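Local coordinates for glycerol uptake operon antiterminator-related protein (Thermotoga maritima, PDB 1VKF) that is of unknown function but, like the glycerol-3-phosphate responsive antiterminators, probably takes part in regulating transcription of glycerol uptake genes, at residues E71-K80 and N94-I103; P104-L112 and V129-V139. All blocks are in the same frame, centred on the assembly; numbering follows the deposited sequence.

Along the chain, helix 73-82 comes first, then strand 86-89 and helix 92-100; interaction 1 closes that short excursion by setting the two outer helices against each other across a gap of 13 residues. The chain then turns through Gly-102 and Ile-103 straight into strand 105-110, runs through helix 114-127 and returns as strand 131-135, where interaction 2 closes a beta-alpha-beta crossover. The two contacts follow in series, neither nested nor crossed, with centres about 18 Å apart. Helix 92-100 joins them: Val-97 and Asn-101 face helix 73-82, Ala-98 touches both Ile-76 and Ala-105, and Tyr-95 packs on Ala-105 and Val-129. Outer helical layer and inner parallel sheet of the TIM-barrel-like fold are thus tied together.

Interaction 1. Residues E71-K80 and N94-I103; sequences EGEEAILFVK and NYVVAKKNGI
Two neighbouring helices of the outer layer of a TIM-barrel-like fold meet here, with Ile-76 of helix 73-82 set into the side of helix 92-100. Its CD1 lies 3.3 Å from Asn-94 O and 3.6 Å from Val-97 CG1, while CG2, anti to the backbone N, reaches the other way to Ile-103 CD1 at 3.6 Å. Leu-77 CD2 meets that same Ile-103 methyl, the two side chains crossing at about a right angle. The short helical axes run 9.6 Å apart at 58°; both helices follow the alternating beta-alpha order of the barrel, and Ile-76 also touches Met-63 while Ala-98 rests on Ile-87 of strand 86-89.

One polar bond closes the N-terminal end of this apolar seam, and a second spans its more exposed flank. At the N-cap Gly-72, N donates to Asn-94 OD1 (2.9 Å), while Asn-94 ND2 is engaged by Thr-89 OG1, which fixes the amide rotation. On the flank, Asn-101 ND2 gives a nearly straight bond (168°) to the anti lone pair of Glu-73 OE2 at 2.7 Å. OE2 lies in the plane of the Asn-101 amide, while the carboxylate as a whole is turned 72° from it. ND2 also donates to Val-97 O, approaching from the face opposite Asn-101 N. Val-97 CG1 packs against Glu-73 CB and CG, these side chains likewise nearly perpendicular. Gly-102, with positive phi, completes the Schellman motif that ends helix 92-100.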
# COMPACT_ATOMS: atom_id res chain seq x y z
N GLU A 71 -4.13 7.33 -15.48
CA GLU A 71 -4.54 6.00 -15.09
C GLU A 71 -4.33 5.08 -16.26
O GLU A 71 -4.22 5.52 -17.41
CB GLU A 71 -5.99 6.00 -14.57
CG GLU A 71 -7.06 6.37 -15.54
CD GLU A 71 -8.45 6.42 -14.87
OE1 GLU A 71 -8.51 6.64 -13.64
OE2 GLU A 71 -9.45 6.23 -15.57
N GLY A 72 -4.31 3.79 -15.96
CA GLY A 72 -4.30 2.79 -16.99
C GLY A 72 -2.95 2.19 -17.33
O GLY A 72 -1.99 2.39 -16.63
N GLU A 73 -2.94 1.37 -18.38
CA GLU A 73 -1.82 0.50 -18.68
C GLU A 73 -0.49 1.24 -18.87
O GLU A 73 0.54 0.82 -18.37
CB GLU A 73 -2.13 -0.34 -19.90
CG GLU A 73 -1.20 -1.53 -20.08
CD GLU A 73 -1.82 -2.60 -20.95
OE1 GLU A 73 -2.50 -2.25 -21.93
OE2 GLU A 73 -1.64 -3.79 -20.66
N GLU A 74 -0.51 2.29 -19.68
CA GLU A 74 0.69 3.08 -19.91
C GLU A 74 1.23 3.74 -18.63
O GLU A 74 2.44 3.69 -18.40
CB GLU A 74 0.46 4.13 -21.01
CG GLU A 74 0.02 3.57 -22.35
CD GLU A 74 -1.48 3.32 -22.51
OE1 GLU A 74 -2.27 3.44 -21.54
OE2 GLU A 74 -1.87 2.94 -23.64
N ALA A 75 0.35 4.25 -17.77
CA ALA A 75 0.75 4.77 -16.47
C ALA A 75 1.40 3.71 -15.60
O ALA A 75 2.44 3.93 -14.98
CB ALA A 75 -0.40 5.42 -15.76
N ILE A 76 0.80 2.52 -15.57
CA ILE A 76 1.35 1.43 -14.74
C ILE A 76 2.73 1.00 -15.25
O ILE A 76 3.68 0.84 -14.44
CB ILE A 76 0.40 0.21 -14.72
CG1 ILE A 76 -0.92 0.50 -14.02
CG2 ILE A 76 1.10 -0.97 -14.10
CD1 ILE A 76 -2.05 -0.38 -14.49
N LEU A 77 2.87 0.88 -16.58
CA LEU A 77 4.16 0.55 -17.21
C LEU A 77 5.20 1.65 -16.97
O LEU A 77 6.37 1.32 -16.80
CB LEU A 77 4.05 0.28 -18.71
CG LEU A 77 3.25 -0.98 -19.00
CD1 LEU A 77 3.04 -1.14 -20.49
CD2 LEU A 77 3.90 -2.20 -18.35
N PHE A 78 4.82 2.95 -16.89
CA PHE A 78 5.72 3.99 -16.55
C PHE A 78 6.26 3.87 -15.14
O PHE A 78 7.46 4.04 -14.93
CB PHE A 78 4.98 5.35 -16.69
CG PHE A 78 5.80 6.54 -16.38
CD1 PHE A 78 5.87 6.96 -15.09
CD2 PHE A 78 6.50 7.18 -17.39
CE1 PHE A 78 6.64 8.10 -14.75
CE2 PHE A 78 7.26 8.32 -17.09
CZ PHE A 78 7.33 8.76 -15.76
N VAL A 79 5.39 3.52 -14.21
CA VAL A 79 5.79 3.36 -12.84
C VAL A 79 6.75 2.12 -12.74
O VAL A 79 7.74 2.17 -12.00
CB VAL A 79 4.53 3.23 -11.92
CG1 VAL A 79 4.95 2.84 -10.54
CG2 VAL A 79 3.80 4.57 -11.93
N LYS A 80 6.47 1.04 -13.47
CA LYS A 80 7.38 -0.09 -13.51
C LYS A 80 8.75 0.30 -14.09
O LYS A 80 9.81 -0.01 -13.48
CB LYS A 80 6.75 -1.27 -14.28
CG LYS A 80 7.59 -2.54 -14.27
CD LYS A 80 7.46 -3.23 -12.90
CE LYS A 80 8.15 -4.60 -12.86
NZ LYS A 80 9.55 -4.45 -12.37
N ASN A 94 -7.01 -0.14 -12.65
CA ASN A 94 -5.55 -0.12 -12.55
C ASN A 94 -5.08 -1.45 -11.98
O ASN A 94 -4.09 -2.03 -12.42
CB ASN A 94 -5.05 0.99 -11.62
CG ASN A 94 -5.04 2.38 -12.26
OD1 ASN A 94 -5.07 2.51 -13.49
ND2 ASN A 94 -4.97 3.44 -11.41
N TYR A 95 -5.81 -1.95 -10.97
CA TYR A 95 -5.45 -3.21 -10.34
C TYR A 95 -5.48 -4.36 -11.37
O TYR A 95 -4.50 -5.09 -11.47
CB TYR A 95 -6.41 -3.51 -9.16
CG TYR A 95 -6.03 -4.79 -8.47
CD1 TYR A 95 -5.10 -4.77 -7.47
CD2 TYR A 95 -6.54 -6.01 -8.88
CE1 TYR A 95 -4.69 -5.88 -6.85
CE2 TYR A 95 -6.11 -7.19 -8.25
CZ TYR A 95 -5.15 -7.07 -7.24
OH TYR A 95 -4.68 -8.13 -6.51
N VAL A 96 -6.57 -4.47 -12.14
CA VAL A 96 -6.72 -5.57 -13.10
C VAL A 96 -5.60 -5.48 -14.16
O VAL A 96 -5.01 -6.48 -14.55
CB VAL A 96 -8.14 -5.64 -13.78
CG1 VAL A 96 -8.20 -6.74 -14.82
CG2 VAL A 96 -9.22 -5.90 -12.75
N VAL A 97 -5.31 -4.28 -14.61
CA VAL A 97 -4.35 -4.10 -15.67
C VAL A 97 -2.95 -4.45 -15.13
O VAL A 97 -2.14 -5.03 -15.82
CB VAL A 97 -4.41 -2.64 -16.25
CG1 VAL A 97 -3.25 -2.40 -17.19
CG2 VAL A 97 -5.70 -2.43 -17.00
N ALA A 98 -2.65 -4.04 -13.89
CA ALA A 98 -1.36 -4.36 -13.30
C ALA A 98 -1.21 -5.87 -13.28
O ALA A 98 -0.23 -6.37 -13.74
CB ALA A 98 -1.24 -3.81 -11.92
N LYS A 99 -2.20 -6.54 -12.74
CA LYS A 99 -2.20 -8.00 -12.62
C LYS A 99 -2.01 -8.70 -13.98
O LYS A 99 -1.21 -9.62 -14.09
CB LYS A 99 -3.50 -8.44 -11.95
CG LYS A 99 -3.63 -9.93 -11.70
CD LYS A 99 -5.04 -10.25 -11.20
CE LYS A 99 -5.15 -11.57 -10.48
NZ LYS A 99 -6.37 -11.53 -9.63
N LYS A 100 -2.74 -8.26 -14.98
CA LYS A 100 -2.64 -8.77 -16.36
C LYS A 100 -1.21 -8.66 -16.92
O LYS A 100 -0.81 -9.47 -17.76
CB LYS A 100 -3.58 -7.97 -17.26
CG LYS A 100 -5.01 -8.48 -17.25
N ASN A 101 -0.48 -7.64 -16.48
CA ASN A 101 0.89 -7.41 -16.93
C ASN A 101 1.95 -7.97 -16.00
O ASN A 101 3.15 -7.70 -16.18
CB ASN A 101 1.10 -5.91 -17.13
CG ASN A 101 0.50 -5.40 -18.40
OD1 ASN A 101 1.09 -5.60 -19.47
ND2 ASN A 101 -0.71 -4.80 -18.32
N GLY A 102 1.51 -8.73 -14.98
CA GLY A 102 2.43 -9.39 -14.06
C GLY A 102 3.10 -8.48 -13.06
O GLY A 102 4.15 -8.82 -12.51
N ILE A 103 2.45 -7.36 -12.77
CA ILE A 103 2.96 -6.35 -11.87
C ILE A 103 2.24 -6.48 -10.51
O ILE A 103 1.01 -6.38 -10.44
CB ILE A 103 2.74 -5.00 -12.49
CG1 ILE A 103 3.63 -4.87 -13.76
CG2 ILE A 103 3.10 -3.91 -11.50
CD1 ILE A 103 3.21 -3.80 -14.72

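Interaction 2. Residues P104-L112 and V129-V139; sequences PAVLRFFAL and VDVVEVLPGAV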
# COMPACT_ATOMS: atom_id res chain seq x y z
N PRO A 104 2.98 -6.76 -9.44
CA PRO A 104 2.40 -6.76 -8.08
C PRO A 104 1.58 -5.50 -7.80
O PRO A 104 1.95 -4.35 -8.16
CB PRO A 104 3.63 -6.81 -7.19
CG PRO A 104 4.67 -7.51 -8.05
CD PRO A 104 4.41 -7.10 -9.42
N ALA A 105 0.43 -5.71 -7.16
CA ALA A 105 -0.50 -4.63 -6.93
C ALA A 105 -1.24 -4.81 -5.61
O ALA A 105 -1.54 -5.96 -5.22
CB ALA A 105 -1.49 -4.52 -8.08
N VAL A 106 -1.47 -3.68 -4.94
CA VAL A 106 -2.26 -3.63 -3.75
C VAL A 106 -3.48 -2.76 -4.02
O VAL A 106 -3.34 -1.63 -4.46
CB VAL A 106 -1.46 -3.06 -2.57
CG1 VAL A 106 -2.30 -3.02 -1.34
CG2 VAL A 106 -0.23 -3.93 -2.33
N LEU A 107 -4.68 -3.26 -3.69
CA LEU A 107 -5.91 -2.52 -3.85
C LEU A 107 -6.30 -1.92 -2.52
O LEU A 107 -6.42 -2.64 -1.52
CB LEU A 107 -7.05 -3.38 -4.36
CG LEU A 107 -8.37 -2.61 -4.62
CD1 LEU A 107 -8.29 -1.69 -5.80
CD2 LEU A 107 -9.51 -3.61 -4.82
N ARG A 108 -6.47 -0.60 -2.50
CA ARG A 108 -6.98 0.10 -1.32
C ARG A 108 -8.48 -0.14 -1.14
O ARG A 108 -9.21 -0.32 -2.13
CB ARG A 108 -6.72 1.59 -1.41
CG ARG A 108 -5.27 2.02 -1.42
CD ARG A 108 -5.10 3.55 -1.34
NE ARG A 108 -4.25 3.89 -0.21
CZ ARG A 108 -4.42 4.89 0.64
NH1 ARG A 108 -5.41 5.74 0.50
NH2 ARG A 108 -3.55 5.04 1.65
N PHE A 109 -8.92 -0.12 0.12
CA PHE A 109 -10.26 -0.49 0.53
C PHE A 109 -10.62 0.49 1.67
O PHE A 109 -10.01 0.46 2.74
CB PHE A 109 -10.20 -1.95 0.98
CG PHE A 109 -11.50 -2.57 1.43
CD1 PHE A 109 -12.56 -1.82 1.89
CD2 PHE A 109 -11.66 -3.93 1.35
CE1 PHE A 109 -13.74 -2.43 2.27
CE2 PHE A 109 -12.85 -4.56 1.73
CZ PHE A 109 -13.87 -3.80 2.20
N PHE A 110 -11.60 1.38 1.43
CA PHE A 110 -12.01 2.35 2.42
C PHE A 110 -13.20 1.71 3.20
O PHE A 110 -14.34 1.66 2.70
CB PHE A 110 -12.49 3.64 1.74
CG PHE A 110 -11.43 4.41 0.99
CD1 PHE A 110 -10.07 4.25 1.25
CD2 PHE A 110 -11.81 5.37 0.05
CE1 PHE A 110 -9.12 5.00 0.55
CE2 PHE A 110 -10.85 6.12 -0.64
CZ PHE A 110 -9.52 5.92 -0.39
N ALA A 111 -12.93 1.23 4.41
CA ALA A 111 -13.90 0.45 5.21
C ALA A 111 -14.71 1.41 6.10
O ALA A 111 -14.47 1.56 7.31
CB ALA A 111 -13.18 -0.63 5.99
N LEU A 112 -15.67 2.09 5.45
CA LEU A 112 -16.37 3.21 6.04
C LEU A 112 -17.66 2.79 6.78
O LEU A 112 -17.99 3.40 7.78
CB LEU A 112 -16.69 4.23 4.94
CG LEU A 112 -15.44 4.95 4.37
CD1 LEU A 112 -15.73 5.62 3.04
CD2 LEU A 112 -14.96 5.94 5.42
N VAL A 129 -8.47 -10.42 -5.73
CA VAL A 129 -7.48 -9.58 -5.06
C VAL A 129 -6.81 -10.31 -3.90
O VAL A 129 -7.46 -10.67 -2.93
CB VAL A 129 -8.13 -8.31 -4.55
CG1 VAL A 129 -7.12 -7.47 -3.81
CG2 VAL A 129 -8.79 -7.55 -5.70
N ASP A 130 -5.51 -10.51 -4.00
CA ASP A 130 -4.77 -11.27 -2.99
C ASP A 130 -4.38 -10.37 -1.79
O ASP A 130 -4.30 -10.84 -0.68
CB ASP A 130 -3.47 -11.81 -3.58
CG ASP A 130 -3.69 -12.61 -4.85
OD1 ASP A 130 -4.52 -13.54 -4.83
OD2 ASP A 130 -3.06 -12.36 -5.93
N VAL A 131 -4.06 -9.11 -2.10
CA VAL A 131 -3.49 -8.14 -1.14
C VAL A 131 -4.29 -6.83 -1.12
O VAL A 131 -4.45 -6.14 -2.13
CB VAL A 131 -2.01 -7.82 -1.41
CG1 VAL A 131 -1.42 -6.90 -0.32
CG2 VAL A 131 -1.19 -9.12 -1.50
N VAL A 132 -4.85 -6.54 0.04
CA VAL A 132 -5.73 -5.41 0.20
C VAL A 132 -5.20 -4.52 1.33
O VAL A 132 -4.80 -5.06 2.36
CB VAL A 132 -7.18 -5.86 0.59
CG1 VAL A 132 -8.06 -4.66 0.68
CG2 VAL A 132 -7.74 -6.83 -0.40
N GLU A 133 -5.21 -3.21 1.13
CA GLU A 133 -4.93 -2.23 2.18
C GLU A 133 -6.22 -1.62 2.67
O GLU A 133 -6.93 -0.94 1.92
CB GLU A 133 -3.96 -1.16 1.71
CG GLU A 133 -3.53 -0.17 2.81
CD GLU A 133 -2.59 0.88 2.29
OE1 GLU A 133 -3.02 1.67 1.45
OE2 GLU A 133 -1.45 0.92 2.77
N VAL A 134 -6.51 -1.86 3.93
CA VAL A 134 -7.78 -1.40 4.54
C VAL A 134 -7.53 -0.19 5.39
O VAL A 134 -6.68 -0.20 6.29
CB VAL A 134 -8.42 -2.49 5.38
CG1 VAL A 134 -9.67 -1.94 6.07
CG2 VAL A 134 -8.73 -3.71 4.52
N LEU A 135 -8.32 0.85 5.15
CA LEU A 135 -8.26 2.10 5.90
C LEU A 135 -9.64 2.45 6.50
O LEU A 135 -10.67 2.16 5.86
CB LEU A 135 -7.83 3.26 5.01
CG LEU A 135 -6.50 3.10 4.24
CD1 LEU A 135 -6.72 2.59 2.87
CD2 LEU A 135 -5.83 4.48 4.24
N PRO A 136 -9.68 3.05 7.69
CA PRO A 136 -8.51 3.27 8.56
C PRO A 136 -8.12 1.96 9.27
O PRO A 136 -8.82 0.93 9.21
CB PRO A 136 -9.02 4.28 9.58
CG PRO A 136 -10.53 3.93 9.72
CD PRO A 136 -10.92 3.51 8.34
N GLY A 137 -6.99 1.97 9.96
CA GLY A 137 -6.43 0.76 10.49
C GLY A 137 -7.26 0.05 11.56
O GLY A 137 -7.25 -1.18 11.61
N ALA A 138 -8.01 0.84 12.33
CA ALA A 138 -8.79 0.35 13.46
C ALA A 138 -9.81 -0.70 13.02
O ALA A 138 -10.19 -1.56 13.81
CB ALA A 138 -9.45 1.51 14.19
N VAL A 139 -10.34 -0.56 11.81
CA VAL A 139 -11.34 -1.52 11.30
C VAL A 139 -10.77 -2.58 10.39
O VAL A 139 -11.50 -3.45 9.94
CB VAL A 139 -12.54 -0.79 10.63
CG1 VAL A 139 -13.18 0.20 11.66
CG2 VAL A 139 -12.09 -0.03 9.39
O HOH W 1 -3.36 -7.65 -4.46
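Phe-109 and Val-132 meet on the apolar side of two adjacent parallel strands, where Val-132 CG1 lies 3.5 Å from Phe-109 CB. With CG anti to the backbone N (chi1 -179°), the Phe-109 ring leads away from strand 131-135, leaving CB and one ring edge to meet that valine methyl, which sits close to the ring plane. On the same face Val-134 CG1 packs against Ala-111 CB at 3.7 Å, and Val-139 CG2 closes on Ala-111 CB from the following 3-10 turn; toward the other end, Leu-107 CD2 meets Val-129 CG2.

Backbone bonds join the strands in parallel register, Leu-107 opposite Val-132 through Phe-110 opposite Leu-135. Leu-107 O takes the N-H of Glu-133, Phe-109 O that of Leu-135, and Leu-135 O that of Ala-111 at 2.8 Å, while the bond from Phe-109 N to Glu-133 O is weak. A water accepts from Val-131 N and donates to Ala-105 O, bridging the strands where they begin to splay.

The opposite face, turned to the inside of the barrel, carries Arg-108 and Glu-133 with Leu-135 as apolar neighbour. The two charged chains run side by side in the same direction, and Arg-108 NE forms a salt bridge with Glu-133 OE1 at 3.0 Å; as a hydrogen bond it is weak, bent to 132°, with guanidinium and carboxylate planes 77° apart. Leu-135 CD1 lies 3.9 Å above the centre of the guanidinium plane. A citrate, probably from the crystallisation liquor, contacts Arg-108 and may mark an anion-accepting pocket.

Strand 86-89 flanks strand 105-110 and strand 151-155 flanks strand 131-135, while Phe-109 and Val-132 pack outward on Ile-124 of the crossover helix 114-127 and Val-134 on Val-143 of helix 140-144.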